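Local atomic coordinates of like-Sm ribonucleoprotein core (PDB entry 5MKI), a protein that probably binds RNA, as other Sm-like proteins do, assembling into a seven-subunit complex with sites for uridine nucleotide and calcium. Residues 27-32 against 47-52; 41-46 against 59-64. One frame throughout, in Å; residues are numbered along the deposited sequence.

Contact 1 of 2, residues 27-32 against 47-52; sequences KLVKGR and AKIESD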
# COMPACT_ATOMS: atom_id res chain seq x y z
N LYS A 27 -1.99 5.35 -18.49
CA LYS A 27 -1.84 4.41 -19.59
C LYS A 27 -3.15 3.68 -19.88
O LYS A 27 -3.97 3.44 -18.99
CB LYS A 27 -0.74 3.40 -19.29
CG LYS A 27 0.65 3.99 -19.19
CD LYS A 27 1.71 2.89 -19.21
CE LYS A 27 3.09 3.43 -18.90
NZ LYS A 27 3.13 4.11 -17.59
N LEU A 28 -3.33 3.32 -21.15
CA LEU A 28 -4.37 2.42 -21.62
C LEU A 28 -3.70 1.22 -22.27
O LEU A 28 -2.90 1.38 -23.19
CB LEU A 28 -5.29 3.10 -22.64
CG LEU A 28 -6.54 3.84 -22.19
CD1 LEU A 28 -6.19 5.16 -21.49
CD2 LEU A 28 -7.47 4.07 -23.39
N VAL A 29 -4.02 0.02 -21.80
CA VAL A 29 -3.53 -1.22 -22.39
C VAL A 29 -4.72 -1.97 -22.96
O VAL A 29 -5.68 -2.26 -22.23
CB VAL A 29 -2.77 -2.10 -21.37
CG1 VAL A 29 -2.05 -3.21 -22.09
CG2 VAL A 29 -1.79 -1.27 -20.56
N LYS A 30 -4.67 -2.28 -24.25
CA LYS A 30 -5.77 -2.91 -24.97
C LYS A 30 -5.31 -4.26 -25.50
O LYS A 30 -4.21 -4.36 -26.05
CB LYS A 30 -6.25 -2.01 -26.12
CG LYS A 30 -7.26 -2.67 -27.05
CD LYS A 30 -7.51 -1.84 -28.32
CE LYS A 30 -7.51 -2.71 -29.58
NZ LYS A 30 -8.89 -2.96 -30.13
N GLY A 31 -6.13 -5.29 -25.33
CA GLY A 31 -5.74 -6.61 -25.79
C GLY A 31 -6.83 -7.64 -25.58
O GLY A 31 -7.92 -7.33 -25.10
N ARG A 32 -6.52 -8.88 -25.96
CA ARG A 32 -7.45 -10.00 -25.87
C ARG A 32 -7.24 -10.74 -24.55
O ARG A 32 -6.16 -11.30 -24.30
CB ARG A 32 -7.24 -10.94 -27.06
CG ARG A 32 -8.16 -12.17 -27.13
CD ARG A 32 -7.68 -13.12 -28.24
NE ARG A 32 -8.62 -14.22 -28.48
CZ ARG A 32 -9.72 -14.11 -29.22
NH1 ARG A 32 -10.02 -12.96 -29.80
NH2 ARG A 32 -10.51 -15.16 -29.38
N ALA A 47 -1.40 -7.41 -27.39
CA ALA A 47 -1.80 -6.21 -26.65
C ALA A 47 -1.16 -4.96 -27.24
O ALA A 47 -0.09 -5.00 -27.85
CB ALA A 47 -1.42 -6.34 -25.17
N LYS A 48 -1.83 -3.83 -27.02
CA LYS A 48 -1.41 -2.55 -27.55
C LYS A 48 -1.49 -1.50 -26.45
O LYS A 48 -2.49 -1.42 -25.74
CB LYS A 48 -2.29 -2.12 -28.73
CG LYS A 48 -2.36 -3.13 -29.88
CD LYS A 48 -3.69 -3.03 -30.63
CE LYS A 48 -3.73 -3.93 -31.86
NZ LYS A 48 -5.04 -4.65 -32.03
N ILE A 49 -0.44 -0.69 -26.32
CA ILE A 49 -0.50 0.51 -25.49
C ILE A 49 -0.91 1.67 -26.38
O ILE A 49 -0.33 1.87 -27.45
CB ILE A 49 0.86 0.79 -24.82
CG1 ILE A 49 1.52 -0.51 -24.33
CG2 ILE A 49 0.68 1.79 -23.69
CD1 ILE A 49 0.69 -1.33 -23.38
N GLU A 50 -1.92 2.43 -25.95
CA GLU A 50 -2.30 3.62 -26.70
C GLU A 50 -1.17 4.64 -26.75
O GLU A 50 -1.15 5.50 -27.64
CB GLU A 50 -3.57 4.26 -26.12
CG GLU A 50 -3.35 5.53 -25.27
CD GLU A 50 -2.58 5.30 -23.96
OE1 GLU A 50 -2.34 6.29 -23.23
OE2 GLU A 50 -2.23 4.15 -23.64
N SER A 51 -0.22 4.56 -25.82
CA SER A 51 0.98 5.39 -25.82
C SER A 51 2.02 4.92 -26.83
O SER A 51 3.19 5.29 -26.69
CB SER A 51 1.60 5.41 -24.42
OG SER A 51 0.61 5.41 -23.41
N ASP A 52 1.62 4.14 -27.84
CA ASP A 52 2.56 3.43 -28.70
C ASP A 52 1.80 2.53 -29.66
O ASP A 52 2.30 1.47 -30.07
CB ASP A 52 3.54 2.61 -27.85
CG ASP A 52 4.70 2.06 -28.65
OD1 ASP A 52 4.90 2.51 -29.80
OD2 ASP A 52 5.42 1.18 -28.14

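Contact 2 of 2, residues 41-46 against 59-64; sequences NVALEN and MLVVRG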
# COMPACT_ATOMS: atom_id res chain seq x y z
N ASN A 41 -5.01 -9.19 -11.68
CA ASN A 41 -3.98 -9.48 -12.66
C ASN A 41 -4.66 -9.98 -13.94
O ASN A 41 -5.67 -10.69 -13.88
CB ASN A 41 -3.00 -10.56 -12.18
CG ASN A 41 -2.26 -10.22 -10.87
OD1 ASN A 41 -1.83 -9.10 -10.63
ND2 ASN A 41 -2.10 -11.23 -10.05
N VAL A 42 -4.12 -9.63 -15.10
CA VAL A 42 -4.71 -10.05 -16.38
C VAL A 42 -3.61 -10.39 -17.38
O VAL A 42 -2.58 -9.70 -17.46
CB VAL A 42 -5.67 -8.98 -16.96
CG1 VAL A 42 -6.80 -8.65 -15.99
CG2 VAL A 42 -4.92 -7.70 -17.34
N ALA A 43 -3.81 -11.47 -18.13
CA ALA A 43 -2.96 -11.82 -19.25
C ALA A 43 -3.65 -11.37 -20.53
O ALA A 43 -4.76 -11.82 -20.83
CB ALA A 43 -2.67 -13.32 -19.28
N LEU A 44 -3.01 -10.46 -21.27
CA LEU A 44 -3.58 -9.88 -22.48
C LEU A 44 -2.76 -10.31 -23.70
O LEU A 44 -1.56 -10.04 -23.76
CB LEU A 44 -3.60 -8.35 -22.41
CG LEU A 44 -4.41 -7.69 -21.31
CD1 LEU A 44 -4.09 -6.20 -21.25
CD2 LEU A 44 -5.88 -7.94 -21.56
N GLU A 45 -3.43 -10.95 -24.66
CA GLU A 45 -2.79 -11.44 -25.87
C GLU A 45 -2.87 -10.40 -26.98
O GLU A 45 -3.89 -9.74 -27.15
CB GLU A 45 -3.46 -12.74 -26.33
CG GLU A 45 -2.73 -13.46 -27.43
CD GLU A 45 -3.55 -14.60 -27.99
OE1 GLU A 45 -4.53 -14.32 -28.72
OE2 GLU A 45 -3.21 -15.77 -27.71
N ASN A 46 -1.78 -10.26 -27.75
CA ASN A 46 -1.72 -9.30 -28.85
C ASN A 46 -2.14 -7.90 -28.38
O ASN A 46 -3.10 -7.30 -28.87
CB ASN A 46 -2.58 -9.77 -30.03
CG ASN A 46 -1.98 -10.98 -30.73
OD1 ASN A 46 -0.76 -11.12 -30.81
ND2 ASN A 46 -2.83 -11.87 -31.22
N MET A 59 2.08 -11.19 -25.71
CA MET A 59 1.42 -11.48 -24.43
C MET A 59 1.94 -10.51 -23.38
O MET A 59 3.15 -10.44 -23.14
CB MET A 59 1.67 -12.94 -24.00
CG MET A 59 1.02 -13.34 -22.66
SD MET A 59 -0.76 -13.66 -22.86
CE MET A 59 -0.74 -14.65 -24.34
N LEU A 60 1.01 -9.78 -22.76
CA LEU A 60 1.28 -8.84 -21.67
C LEU A 60 0.58 -9.33 -20.41
O LEU A 60 -0.65 -9.45 -20.40
CB LEU A 60 0.76 -7.44 -22.00
CG LEU A 60 1.62 -6.41 -22.72
CD1 LEU A 60 1.08 -5.01 -22.43
CD2 LEU A 60 3.08 -6.56 -22.29
N VAL A 61 1.33 -9.57 -19.35
CA VAL A 61 0.74 -9.84 -18.05
C VAL A 61 0.80 -8.56 -17.24
O VAL A 61 1.89 -8.05 -16.96
CB VAL A 61 1.45 -11.00 -17.34
CG1 VAL A 61 0.94 -11.16 -15.90
CG2 VAL A 61 1.24 -12.28 -18.15
N VAL A 62 -0.37 -8.01 -16.91
CA VAL A 62 -0.51 -6.73 -16.23
C VAL A 62 -0.78 -6.99 -14.76
O VAL A 62 -1.63 -7.83 -14.41
CB VAL A 62 -1.64 -5.88 -16.84
CG1 VAL A 62 -1.72 -4.53 -16.14
CG2 VAL A 62 -1.47 -5.72 -18.38
N ARG A 63 -0.08 -6.28 -13.89
CA ARG A 63 -0.27 -6.45 -12.45
C ARG A 63 -1.49 -5.66 -11.99
O ARG A 63 -1.56 -4.44 -12.20
CB ARG A 63 0.99 -6.02 -11.70
CG ARG A 63 1.09 -6.65 -10.32
CD ARG A 63 2.51 -6.62 -9.77
NE ARG A 63 2.59 -7.32 -8.49
CZ ARG A 63 2.26 -6.77 -7.32
NH1 ARG A 63 1.84 -5.52 -7.27
NH2 ARG A 63 2.38 -7.48 -6.20
N GLY A 64 -2.44 -6.35 -11.35
CA GLY A 64 -3.74 -5.74 -11.05
C GLY A 64 -3.70 -4.50 -10.16
O GLY A 64 -4.55 -3.61 -10.29

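Contact 1 of 2, residues 27-32 against 47-52
Leu28 and Glu50 meet beside the antiparallel pairing of strand 28-32 with strand 47-49 in the Sm fold, the short axes at 165°. Within it, Lys30 and Lys48 form a hydrogen-bonded pair, Lys30 N reaching Lys48 O at 2.8 Å and Lys48 N returning to Lys30 O. Beyond it Glu50 N donates to Leu28 O at 3.1 Å, while the reverse bond is taken over by a side chain: Glu50 OE2 accepts Leu28 N at 2.8 Å. The donor stands above the carboxylate plane, 52° out of it, and the carboxylate lies against Leu28 CB.

On the buried face, Val29 and Ile49 lie side by side, and a chi2 of -57° swings Ile49 CD1 to within 3.6 Å of Val29 CG1. Leu60 of strand 57-62 packs on both, and Tyr69 of the second subunit touches both.

Lys30 and Lys48 run alongside each other on the other face, CE of Lys30 against CD of Lys48. Their like charges turn to separate partners: Lys48 NZ forms a salt bridge with Glu56 and Lys30 NZ a weak hydrogen bond with Asn18, residues that bind two different calcium ions in a structure of this protein. Lys30 NZ and Lys48 NZ remain 4.6 Å apart.

Contact 2 of 2, residues 41-46 against 59-64
Asn41 and Gly64 are joined by a side-chain-to-backbone hydrogen bond just past the strand ends: Gly64 N gives its hydrogen to Asn41 OD1 at 2.9 Å, almost straight at 176°. CG lies anti to the carbonyl carbon (chi1 -58°), and the end of the side chain comes nearer to residues 59-64, bringing OD1 to Gly64 N; Asn41 ND2 is bonded to Asp37, so both ends of the amide are gripped and its rotation is fixed. An alanine in place of Asn41 would probably leave Gly64 N without this acceptor and Asp37 without its amide donor, letting the turn after strand 59-62 shift.

The strands run antiparallel, and four backbone bonds join them. Val42 with Val62 and Leu44 with Leu60 are hydrogen-bonded pairs, the shortest bond being Leu44 N to Leu60 O at 2.7 Å.

Apolar contacts divide between the two faces. On one, Val42 CG2 meets Val62 CB at 3.8 Å, and Leu44 CD1 reaches Val62 CG2 at 3.9 Å, their side chains crossing obliquely; Leu44 also touches Val19 and Val21 of strand 18-23. On the other, Met59 bends at chi2 (78°), which brings SD to 4.1 Å from Ala43 CB, and its CE lies 3.9 Å from Glu45 CG.

Leu60, Val61 and Val62 also pair antiparallel with a strand of the second subunit, and Arg63 NH2 bonds to His39 O of that subunit. Asn41 and Arg63 bind UMP in a structure of this protein, so this strand pair sets two nucleotide-binding residues beside the intersubunit sheet, an arrangement characteristic of the uridine site of Sm-like rings.

How the contacts relate
From the N terminus, the chain first enters contact 1 at residues 27-32 and continues along strand 28-36 before reaching contact 2 at 41-46. A corner at residues 45 and 46 then turns it into 47-52, which closes the loop of contact 1; residues 59-64 close that of contact 2. The segments therefore alternate, and the two loops cross. The centres of the contacts lie about 10 Å apart, and a probable hydrogen bond links them, Glu45 N to Arg32 O at 2.8 Å. Strand 28-36 pairs with both 42-44 and 47-49, tying the bent sheet together, while Leu44 CD1 packs on Val29 CG1 at 3.7 Å.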